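Local coordinates for DUF1214 domain-containing protein (Burkholderia cenocepacia, PDB 6ANS) that is of unknown function but carries a two-part DUF1214 fold that holds a phosphate ion in an arginine- and tyrosine-lined pocket in the crystal, at residues A[114-119]-A[186-191]; A[136-141]-A[150-155]; A[142-147]-A[235-240]; A[274-279]-A[366-371]. All blocks are in the same frame, centred on the assembly; numbering follows the deposited sequence.

Contact 1 of 4, residues A[114-119]-A[186-191]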
# COMPACT_ATOMS: atom_id res chain seq x y z
N ALA A 114 -1.34 2.80 13.76
CA ALA A 114 -0.21 2.01 14.22
C ALA A 114 -0.68 0.99 15.24
O ALA A 114 -1.48 1.32 16.13
CB ALA A 114 0.89 2.89 14.83
N ARG A 115 -0.19 -0.23 15.11
CA ARG A 115 -0.39 -1.23 16.14
C ARG A 115 0.50 -0.90 17.32
O ARG A 115 1.68 -0.59 17.16
CB ARG A 115 -0.06 -2.64 15.64
CG ARG A 115 -0.99 -3.16 14.56
CD ARG A 115 -2.40 -3.33 15.09
NE ARG A 115 -2.58 -4.48 15.96
CZ ARG A 115 -3.77 -5.05 16.17
NH1 ARG A 115 -4.85 -4.56 15.57
NH2 ARG A 115 -3.88 -6.09 16.98
N VAL A 116 -0.07 -0.95 18.52
CA VAL A 116 0.68 -0.72 19.73
C VAL A 116 0.31 -1.83 20.71
O VAL A 116 -0.65 -2.57 20.51
CB VAL A 116 0.41 0.69 20.31
CG1 VAL A 116 0.89 1.78 19.34
CG2 VAL A 116 -1.07 0.87 20.57
N ASP A 117 1.10 -1.93 21.78
CA ASP A 117 0.85 -2.83 22.90
C ASP A 117 0.52 -1.96 24.11
O ASP A 117 1.38 -1.21 24.59
CB ASP A 117 2.09 -3.69 23.16
CG ASP A 117 1.88 -4.74 24.24
OD1 ASP A 117 1.00 -4.57 25.12
OD2 ASP A 117 2.64 -5.73 24.23
N GLY A 118 -0.69 -2.09 24.63
CA GLY A 118 -1.11 -1.26 25.75
C GLY A 118 -0.29 -1.44 27.01
O GLY A 118 -0.41 -0.63 27.94
N ARG A 119 0.54 -2.47 27.08
CA ARG A 119 1.40 -2.65 28.24
C ARG A 119 2.73 -1.92 28.12
O ARG A 119 3.51 -1.93 29.07
CB ARG A 119 1.65 -4.15 28.46
CG ARG A 119 0.37 -4.95 28.68
CD ARG A 119 0.64 -6.44 28.55
NE ARG A 119 1.15 -6.78 27.22
CZ ARG A 119 1.51 -8.01 26.86
NH1 ARG A 119 1.43 -9.01 27.74
NH2 ARG A 119 1.98 -8.24 25.64
N PRO A 186 -4.20 -2.01 29.18
CA PRO A 186 -3.40 -3.19 28.76
C PRO A 186 -3.86 -3.81 27.44
O PRO A 186 -3.01 -4.26 26.66
CB PRO A 186 -3.59 -4.16 29.94
CG PRO A 186 -3.79 -3.25 31.13
CD PRO A 186 -4.52 -2.03 30.62
N ASP A 187 -5.16 -3.85 27.18
CA ASP A 187 -5.70 -4.42 25.96
C ASP A 187 -5.65 -3.48 24.76
O ASP A 187 -6.01 -3.90 23.66
CB ASP A 187 -7.16 -4.86 26.17
CG ASP A 187 -7.27 -6.19 26.89
OD1 ASP A 187 -6.23 -6.84 27.14
OD2 ASP A 187 -8.41 -6.57 27.22
N THR A 188 -5.28 -2.22 24.96
CA THR A 188 -5.17 -1.30 23.83
C THR A 188 -4.20 -1.89 22.82
O THR A 188 -3.13 -2.39 23.19
CB THR A 188 -4.67 0.07 24.29
OG1 THR A 188 -5.64 0.67 25.16
CG2 THR A 188 -4.41 0.98 23.08
N ASN A 189 -4.58 -1.84 21.54
CA ASN A 189 -3.71 -2.40 20.50
C ASN A 189 -3.57 -1.52 19.26
O ASN A 189 -2.88 -1.94 18.32
CB ASN A 189 -4.21 -3.80 20.09
CG ASN A 189 -5.61 -3.78 19.49
OD1 ASN A 189 -6.11 -2.75 19.02
ND2 ASN A 189 -6.27 -4.93 19.54
N ALA A 190 -4.19 -0.34 19.22
CA ALA A 190 -4.08 0.51 18.04
C ALA A 190 -4.12 1.99 18.41
O ALA A 190 -4.77 2.39 19.38
CB ALA A 190 -5.18 0.22 17.02
N LEU A 191 -3.43 2.78 17.61
CA LEU A 191 -3.55 4.23 17.62
C LEU A 191 -4.10 4.65 16.27
O LEU A 191 -3.52 4.31 15.22
CB LEU A 191 -2.21 4.90 17.89
CG LEU A 191 -2.19 6.39 17.55
CD1 LEU A 191 -3.02 7.20 18.55
CD2 LEU A 191 -0.76 6.90 17.46
O HOH W 1 -1.45 -5.64 25.15

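Contact 2 of 4, residues A[136-141]-A[150-155]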
# COMPACT_ATOMS: atom_id res chain seq x y z
N PHE A 136 -6.26 12.00 17.91
CA PHE A 136 -5.54 10.78 18.24
C PHE A 136 -6.44 9.91 19.10
O PHE A 136 -6.79 10.31 20.21
CB PHE A 136 -4.23 11.05 18.99
CG PHE A 136 -3.27 11.96 18.25
CD1 PHE A 136 -2.29 11.43 17.44
CD2 PHE A 136 -3.33 13.34 18.41
CE1 PHE A 136 -1.39 12.26 16.76
CE2 PHE A 136 -2.44 14.17 17.75
CZ PHE A 136 -1.47 13.63 16.93
N GLY A 137 -6.80 8.73 18.62
CA GLY A 137 -7.56 7.77 19.41
C GLY A 137 -6.80 6.47 19.62
O GLY A 137 -6.20 5.95 18.68
N THR A 138 -6.82 5.96 20.85
CA THR A 138 -6.32 4.61 21.06
C THR A 138 -7.51 3.66 21.15
O THR A 138 -8.58 4.04 21.62
CB THR A 138 -5.40 4.51 22.28
OG1 THR A 138 -6.12 4.83 23.47
CG2 THR A 138 -4.21 5.46 22.11
N GLN A 139 -7.34 2.46 20.61
CA GLN A 139 -8.44 1.52 20.45
C GLN A 139 -8.00 0.14 20.92
O GLN A 139 -6.80 -0.16 21.01
CB GLN A 139 -8.93 1.44 18.98
CG GLN A 139 -8.90 2.76 18.18
CD GLN A 139 -9.96 3.78 18.65
OE1 GLN A 139 -9.72 4.99 18.61
NE2 GLN A 139 -11.13 3.30 19.08
N LYS A 140 -8.98 -0.71 21.20
CA LYS A 140 -8.69 -2.08 21.59
C LYS A 140 -9.56 -3.01 20.76
O LYS A 140 -10.37 -2.56 19.95
CB LYS A 140 -8.90 -2.28 23.09
CG LYS A 140 -10.34 -2.12 23.54
CD LYS A 140 -10.43 -2.25 25.07
CE LYS A 140 -11.84 -2.07 25.57
NZ LYS A 140 -11.90 -2.25 27.06
N GLY A 141 -9.42 -4.32 21.00
CA GLY A 141 -10.18 -5.31 20.25
C GLY A 141 -9.83 -5.22 18.77
O GLY A 141 -8.67 -5.10 18.38
N LEU A 150 -13.37 -0.48 20.13
CA LEU A 150 -13.68 0.33 21.30
C LEU A 150 -12.52 1.24 21.66
O LEU A 150 -11.35 0.84 21.63
CB LEU A 150 -14.04 -0.58 22.48
CG LEU A 150 -15.27 -1.47 22.26
CD1 LEU A 150 -15.40 -2.50 23.38
CD2 LEU A 150 -16.52 -0.59 22.20
N GLN A 151 -12.85 2.48 22.02
CA GLN A 151 -11.84 3.49 22.30
C GLN A 151 -11.36 3.41 23.74
O GLN A 151 -12.16 3.22 24.66
CB GLN A 151 -12.39 4.88 22.01
CG GLN A 151 -11.37 5.99 22.08
CD GLN A 151 -11.76 7.18 21.24
OE1 GLN A 151 -12.52 8.05 21.69
NE2 GLN A 151 -11.25 7.23 20.01
N THR A 152 -10.06 3.59 23.94
CA THR A 152 -9.48 3.62 25.28
C THR A 152 -8.89 4.98 25.67
O THR A 152 -8.66 5.20 26.86
CB THR A 152 -8.40 2.54 25.41
OG1 THR A 152 -7.45 2.67 24.34
CG2 THR A 152 -9.02 1.15 25.39
N GLY A 153 -8.66 5.88 24.72
CA GLY A 153 -8.12 7.20 25.02
C GLY A 153 -8.33 8.11 23.83
O GLY A 153 -8.63 7.65 22.72
N PHE A 154 -8.17 9.41 24.06
CA PHE A 154 -8.47 10.37 23.02
C PHE A 154 -7.74 11.68 23.30
O PHE A 154 -7.66 12.11 24.44
CB PHE A 154 -9.98 10.62 22.90
CG PHE A 154 -10.33 11.56 21.78
CD1 PHE A 154 -10.40 11.09 20.47
CD2 PHE A 154 -10.55 12.91 22.03
CE1 PHE A 154 -10.71 11.96 19.42
CE2 PHE A 154 -10.85 13.77 21.00
CZ PHE A 154 -10.93 13.30 19.68
N LEU A 155 -7.23 12.30 22.24
CA LEU A 155 -6.59 13.61 22.36
C LEU A 155 -6.79 14.36 21.05
O LEU A 155 -6.53 13.81 19.98
CB LEU A 155 -5.10 13.46 22.68
CG LEU A 155 -4.22 14.70 22.73
CD1 LEU A 155 -4.60 15.58 23.89
CD2 LEU A 155 -2.75 14.30 22.83
O HOH W 2 -13.04 -3.28 20.49

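Contact 3 of 4, residues A[142-147]-A[235-240]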
# COMPACT_ATOMS: atom_id res chain seq x y z
N GLY A 142 -10.85 -5.25 17.93
CA GLY A 142 -10.69 -5.13 16.49
C GLY A 142 -11.84 -5.81 15.79
O GLY A 142 -12.51 -6.69 16.34
N TYR A 143 -12.07 -5.39 14.54
CA TYR A 143 -13.17 -5.99 13.78
C TYR A 143 -12.98 -7.49 13.69
O TYR A 143 -13.96 -8.24 13.76
CB TYR A 143 -13.28 -5.39 12.38
CG TYR A 143 -13.61 -3.92 12.32
CD1 TYR A 143 -14.19 -3.25 13.42
CD2 TYR A 143 -13.33 -3.19 11.17
CE1 TYR A 143 -14.47 -1.88 13.35
CE2 TYR A 143 -13.61 -1.82 11.10
CZ TYR A 143 -14.17 -1.17 12.18
OH TYR A 143 -14.44 0.16 12.06
N GLU A 144 -11.74 -7.95 13.51
CA GLU A 144 -11.47 -9.38 13.38
C GLU A 144 -11.69 -10.12 14.70
O GLU A 144 -11.82 -11.35 14.67
CB GLU A 144 -10.04 -9.64 12.90
CG GLU A 144 -8.97 -9.49 13.97
CD GLU A 144 -8.84 -8.06 14.50
OE1 GLU A 144 -8.89 -7.14 13.68
OE2 GLU A 144 -8.70 -7.87 15.72
N THR A 145 -11.72 -9.42 15.83
CA THR A 145 -11.83 -10.08 17.14
C THR A 145 -13.24 -9.98 17.72
O THR A 145 -13.93 -11.00 17.84
CB THR A 145 -10.81 -9.49 18.13
OG1 THR A 145 -9.48 -9.70 17.63
CG2 THR A 145 -10.93 -10.17 19.49
N ASP A 146 -13.67 -8.77 18.09
CA ASP A 146 -15.01 -8.56 18.64
C ASP A 146 -15.94 -7.80 17.69
O ASP A 146 -17.04 -7.42 18.10
CB ASP A 146 -14.95 -7.82 19.99
CG ASP A 146 -14.09 -6.54 19.96
OD1 ASP A 146 -13.67 -6.06 18.88
OD2 ASP A 146 -13.86 -5.99 21.05
N GLY A 147 -15.53 -7.57 16.44
CA GLY A 147 -16.33 -6.75 15.56
C GLY A 147 -16.41 -5.29 15.98
O GLY A 147 -17.27 -4.55 15.50
N ALA A 235 -7.16 -12.58 7.66
CA ALA A 235 -8.26 -13.21 6.93
C ALA A 235 -9.59 -12.95 7.62
O ALA A 235 -10.59 -12.66 6.97
CB ALA A 235 -8.03 -14.73 6.78
N GLN A 236 -9.60 -13.07 8.95
CA GLN A 236 -10.84 -12.86 9.69
C GLN A 236 -11.26 -11.39 9.68
O GLN A 236 -12.46 -11.10 9.78
CB GLN A 236 -10.69 -13.39 11.12
CG GLN A 236 -10.86 -14.91 11.20
CD GLN A 236 -9.98 -15.55 12.26
OE1 GLN A 236 -9.48 -14.87 13.16
NE2 GLN A 236 -9.80 -16.88 12.17
N PHE A 237 -10.30 -10.47 9.56
CA PHE A 237 -10.63 -9.05 9.38
C PHE A 237 -11.45 -8.83 8.11
O PHE A 237 -12.42 -8.06 8.13
CB PHE A 237 -9.34 -8.22 9.34
CG PHE A 237 -9.57 -6.73 9.23
CD1 PHE A 237 -9.68 -5.94 10.38
CD2 PHE A 237 -9.64 -6.11 7.99
CE1 PHE A 237 -9.87 -4.56 10.29
CE2 PHE A 237 -9.83 -4.73 7.88
CZ PHE A 237 -9.95 -3.94 9.04
N VAL A 238 -11.08 -9.46 7.00
CA VAL A 238 -11.84 -9.30 5.75
C VAL A 238 -13.27 -9.77 5.94
O VAL A 238 -14.23 -9.06 5.61
CB VAL A 238 -11.17 -10.07 4.60
CG1 VAL A 238 -12.06 -10.01 3.36
CG2 VAL A 238 -9.81 -9.50 4.29
N GLU A 239 -13.43 -10.97 6.49
CA GLU A 239 -14.78 -11.53 6.66
C GLU A 239 -15.60 -10.69 7.62
O GLU A 239 -16.75 -10.34 7.32
CB GLU A 239 -14.70 -12.97 7.15
CG GLU A 239 -16.07 -13.58 7.43
CD GLU A 239 -16.04 -15.10 7.41
OE1 GLU A 239 -15.30 -15.66 8.25
OE2 GLU A 239 -16.77 -15.72 6.60
N GLN A 240 -15.03 -10.34 8.78
CA GLN A 240 -15.81 -9.63 9.80
C GLN A 240 -16.09 -8.18 9.41
O GLN A 240 -17.17 -7.66 9.70
CB GLN A 240 -15.11 -9.67 11.16
CG GLN A 240 -14.98 -11.06 11.77
CD GLN A 240 -16.32 -11.75 11.92
OE1 GLN A 240 -17.30 -11.16 12.37
NE2 GLN A 240 -16.36 -13.03 11.54

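Contact 4 of 4, residues A[274-279]-A[366-371]. With PO4 (phosphate ion), chain E.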
# COMPACT_ATOMS: atom_id res chain seq x y z
N PRO A 274 -14.89 10.71 18.82
CA PRO A 274 -15.93 11.22 19.74
C PRO A 274 -16.29 12.68 19.56
O PRO A 274 -17.25 13.12 20.21
CB PRO A 274 -15.31 10.98 21.13
CG PRO A 274 -13.84 10.97 20.89
CD PRO A 274 -13.68 10.28 19.54
N ASN A 275 -15.57 13.45 18.73
CA ASN A 275 -16.00 14.80 18.36
C ASN A 275 -17.06 14.81 17.28
O ASN A 275 -17.62 15.87 17.00
CB ASN A 275 -14.83 15.66 17.86
CG ASN A 275 -13.92 16.10 18.97
OD1 ASN A 275 -14.37 16.36 20.09
ND2 ASN A 275 -12.64 16.19 18.67
N ILE A 276 -17.35 13.67 16.67
CA ILE A 276 -18.13 13.62 15.45
C ILE A 276 -19.52 13.08 15.74
O ILE A 276 -19.67 12.07 16.44
CB ILE A 276 -17.43 12.77 14.38
CG1 ILE A 276 -16.00 13.28 14.17
CG2 ILE A 276 -18.23 12.80 13.10
CD1 ILE A 276 -15.30 12.62 13.00
N TYR A 277 -20.52 13.76 15.20
CA TYR A 277 -21.90 13.30 15.20
C TYR A 277 -22.21 12.81 13.79
O TYR A 277 -22.05 13.56 12.82
CB TYR A 277 -22.82 14.44 15.62
CG TYR A 277 -24.24 14.03 15.95
CD1 TYR A 277 -25.20 13.98 14.96
CD2 TYR A 277 -24.62 13.74 17.26
CE1 TYR A 277 -26.51 13.64 15.25
CE2 TYR A 277 -25.93 13.38 17.56
CZ TYR A 277 -26.87 13.34 16.55
OH TYR A 277 -28.17 12.98 16.81
N TYR A 278 -22.60 11.54 13.68
CA TYR A 278 -22.74 10.85 12.40
C TYR A 278 -24.20 10.70 11.99
O TYR A 278 -25.09 10.50 12.83
CB TYR A 278 -22.11 9.46 12.46
CG TYR A 278 -20.62 9.41 12.76
CD1 TYR A 278 -19.69 9.32 11.71
CD2 TYR A 278 -20.15 9.39 14.06
CE1 TYR A 278 -18.33 9.25 11.97
CE2 TYR A 278 -18.78 9.33 14.33
CZ TYR A 278 -17.87 9.26 13.27
OH TYR A 278 -16.51 9.17 13.51
N TYR A 279 -24.43 10.77 10.67
CA TYR A 279 -25.65 10.30 10.02
C TYR A 279 -25.25 9.31 8.94
O TYR A 279 -24.39 9.62 8.11
CB TYR A 279 -26.44 11.45 9.38
CG TYR A 279 -26.72 12.63 10.29
CD1 TYR A 279 -28.01 12.92 10.72
CD2 TYR A 279 -25.70 13.48 10.69
CE1 TYR A 279 -28.28 14.02 11.55
CE2 TYR A 279 -25.95 14.57 11.53
CZ TYR A 279 -27.25 14.83 11.94
OH TYR A 279 -27.49 15.92 12.75
N ARG A 366 -21.45 14.30 8.53
CA ARG A 366 -20.74 14.51 9.78
C ARG A 366 -20.87 15.95 10.23
O ARG A 366 -20.61 16.87 9.45
CB ARG A 366 -19.25 14.21 9.65
CG ARG A 366 -18.89 12.75 9.42
CD ARG A 366 -17.38 12.65 9.27
NE ARG A 366 -16.96 11.35 8.78
CZ ARG A 366 -17.04 10.97 7.50
NH1 ARG A 366 -17.53 11.80 6.59
NH2 ARG A 366 -16.64 9.75 7.15
N TRP A 367 -21.25 16.15 11.50
CA TRP A 367 -20.91 17.36 12.23
C TRP A 367 -19.72 17.06 13.13
O TRP A 367 -19.73 16.06 13.85
CB TRP A 367 -22.06 17.88 13.10
CG TRP A 367 -23.37 18.15 12.42
CD1 TRP A 367 -24.57 17.56 12.69
CD2 TRP A 367 -23.63 19.10 11.37
NE1 TRP A 367 -25.55 18.07 11.88
CE2 TRP A 367 -25.00 19.02 11.06
CE3 TRP A 367 -22.83 20.00 10.67
CZ2 TRP A 367 -25.59 19.81 10.07
CZ3 TRP A 367 -23.42 20.79 9.69
CH2 TRP A 367 -24.79 20.68 9.39
N VAL A 368 -18.69 17.90 13.08
CA VAL A 368 -17.51 17.76 13.93
C VAL A 368 -17.46 18.95 14.88
O VAL A 368 -17.33 20.11 14.45
CB VAL A 368 -16.22 17.66 13.09
CG1 VAL A 368 -15.01 17.46 13.99
CG2 VAL A 368 -16.33 16.50 12.09
N GLY A 369 -17.57 18.67 16.18
CA GLY A 369 -17.49 19.73 17.16
C GLY A 369 -18.70 20.64 17.20
O GLY A 369 -18.56 21.84 17.48
N ALA A 370 -19.89 20.11 16.90
CA ALA A 370 -21.13 20.87 16.97
C ALA A 370 -21.81 20.61 18.30
O ALA A 370 -22.11 19.46 18.63
CB ALA A 370 -22.06 20.50 15.81
N ALA A 371 -22.09 21.69 19.05
CA ALA A 371 -22.80 21.55 20.31
C ALA A 371 -24.23 21.08 20.08
O ALA A 371 -24.74 20.24 20.83
CB ALA A 371 -22.80 22.88 21.07
P PO4 E . -14.70 8.91 10.48
O1 PO4 E . -15.25 10.31 10.62
O2 PO4 E . -15.34 8.30 9.28
O3 PO4 E . -13.19 8.92 10.35
O4 PO4 E . -15.07 8.17 11.74
O HOH W 3 -20.50 17.16 16.26

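Contact 1 of 4, residues A[114-119]-A[186-191]
Arg115 and Asn189 lie side by side where strand 109-115, an outermost strand of a four-stranded antiparallel sheet, runs beside strand 188-196. Ala114 and Leu191 form the hydrogen-bonded pair, Arg115 and Ala190 the non-hydrogen-bonded pair that follows. At Asn189 and Ala190, which both face Gln139 of the next strand, the sheet carries a classic beta bulge. The Arg115 chain is bent at chi2 (-64°) and chi3 (-75°), which lays the guanidinium over the Asn189 amide. The two planes are 26° apart and stacked, Asn189 CG lying toward the rim of the guanidinium face, with Arg115 NH2 3.7 Å from Asn189 ND2. Their polar ends are held by others: Arg115 NH1 by Tyr113 OH, and Asn189 ND2 by Gly141 O. Val116 N donates to Asn189 O at 3.0 Å, while the CG2 branch of Val116 rests against Ala190 N at 3.6 Å. Beyond the strand the chain turns at Asp117, whose OD1 takes Arg119 N in an Asx turn. Arg119 then grips the same carboxylate side-on, NE to OD1 and NH2 to OD2, and this salt bridge fixes the carboxylate's rotation. Gly118 N makes a weak bond to Thr188 O. A water closes the end, donating to Asp117 OD1 at 2.7 Å and to Pro186 O at 2.6 Å.

Contact 2 of 4, residues A[136-141]-A[150-155]
Phe136 and Leu155 exchange two backbone bonds, Phe136 N reaching Leu155 O at 2.8 Å, where strands 133-140 and 151-155 run antiparallel. Thr138 N donates to Gly153 O. A beta bulge then shifts the register by one residue, so that Thr138 O receives Thr152 N (2.8 Å) while Gln139 comes to stand opposite Gln151. Past the bulge, Lys140 N bonds to Leu150 O, and a water bridges Lys140 O and Leu150 N. The backbone groups of Gly137 and Gln139 turn the other way, bonding to Leu192 and to Asn189 and Ala190. Two side-chain pairs add to this. Gln151 NE2 donates to Gln139 OE1 at 3.1 Å, nearly straight at 164°, in the plane of both amides and on a lone pair of the oxygen. Thr138 OG1 and Thr152 OG1 lie 2.7 Å apart; each hydroxyl sits between its own backbone N and carbonyl carbon (chi1 63° and 52°), which brings the two together. Both have further partners, Arg183 O for Thr138 and Thr188 OG1 for Thr152. The extended Lys140 chain passes Thr152 CG2 with its CD, 3.7 Å away, and its NZ ends in a salt bridge to Glu185. Strand 151-155 is one of the two outermost strands of the sheet within this chain; strand 133-140 is flanked on its other side by strand 188-196, and strand 181-183 touches Thr138 and Leu155 through Val182.

Contact 3 of 4, residues A[142-147]-A[235-240]
Glu144 OE2 receives the hydroxyl of Thr145 at 2.8 Å, on the anti side of the carboxylate, while the other oxygen, OE1, meets the edge of the Phe237 ring 3.6 Å from CD1. Carboxylate and ring are nearly coplanar, 12° apart, so OE1 lies in the ring plane beside the weakly positive C-H edge. OE1 also accepts a weak bond from His81 NE2, which probably helps to stabilise a negative charge there. The carboxylate is placed by a bent chain: CG sits between the backbone N and the carbonyl carbon (chi1 78°), and a second bend at chi2 folds it back. Glu144 CB meanwhile packs on the backbone of helix 224-251, 3.5 Å from Phe237 N. This is the packing of a short, weakly bonded helical turn, residues 143-146, against the long helix. Within the turn, Gly142 O accepts from both Thr145 N and Asp146 N, and Gly142 N donates to Asp146 OD1 at 3.1 Å, tying the residue before the turn to its last one. Tyr143 lies close to parallel with Phe237, its plane turned by 21°, but the rings are slid so far apart that they barely overlap; CD2 of Tyr143 and CE1 of Phe237 touch at 3.8 Å. The tyrosine hydroxyl is bonded to Val270 O. Phe237 also packs on Ala77 and Met80 of helix 60-83. Beside the aromatic pair, the aliphatic part of Gln240 presses on the turn, its CB 3.2 Å from Tyr143 O.

Contact 4 of 4, residues A[274-279]-A[366-371]
Ile276 and Val368 lie side by side on one face of an antiparallel strand pair, Ile276 CG1 resting on Val368 CG2 at 3.8 Å. The other branch of Ile276, CG2, is wedged between two neighbours: it sits over the centre of the Tyr278 ring, 3.5 Å above its plane, and against the aliphatic stem of Arg366, 3.7 Å from CG. That stem is extended from CG to NE (chi2 178°, chi3 -168°), carrying the guanidinium past the isoleucine to a bound phosphate. On the side of Trp367 and Tyr277, Tyr279 meets Trp367 obliquely, CE2 3.5 Å from CD1, each ring reaching the other near its edge. Trp367 NE1 makes only a weak bond to Tyr279 OH; its stronger partner is Val374 O, while Tyr279 OH pairs with His375. Tyr277 and Trp367 exchange two backbone bonds. Arg366 meets the phosphate side-on, NE to O1 at 2.7 Å and NH2 to O2 at 2.9 Å; Tyr278 OH lies so close to O4 that the distance is doubtful. Tyr111 OH and Arg194 NE also bond to it. The phosphate probably came from the crystallisation liquor, but two arginines and two tyrosines around it suggest a pocket suited to an anion.

Contacts 1 and 2 belong to one four-stranded antiparallel sheet: 136-141/150-155 is nested within the chain loop closed by 114-119/186-191, and the two also meet where Thr188 CG2 packs on Gln139 O. Both are partly buried and rest mainly on backbone bonds. Contact 3 is buried helix packing directly after strand 133-140, made of aromatic and aliphatic surfaces and a carboxylate at a ring edge, without hydrogen bonds between its two segments. Contact 4, also buried, joins strands of another sheet with the same 1-4-2-3 strand order and touches contact 2 where Pro274 meets Gln151 and Phe154. Of the four, it alone combines strand pairing with a bound phosphate. Contacts 3 and 4 lie on opposite sides of the chain's centre.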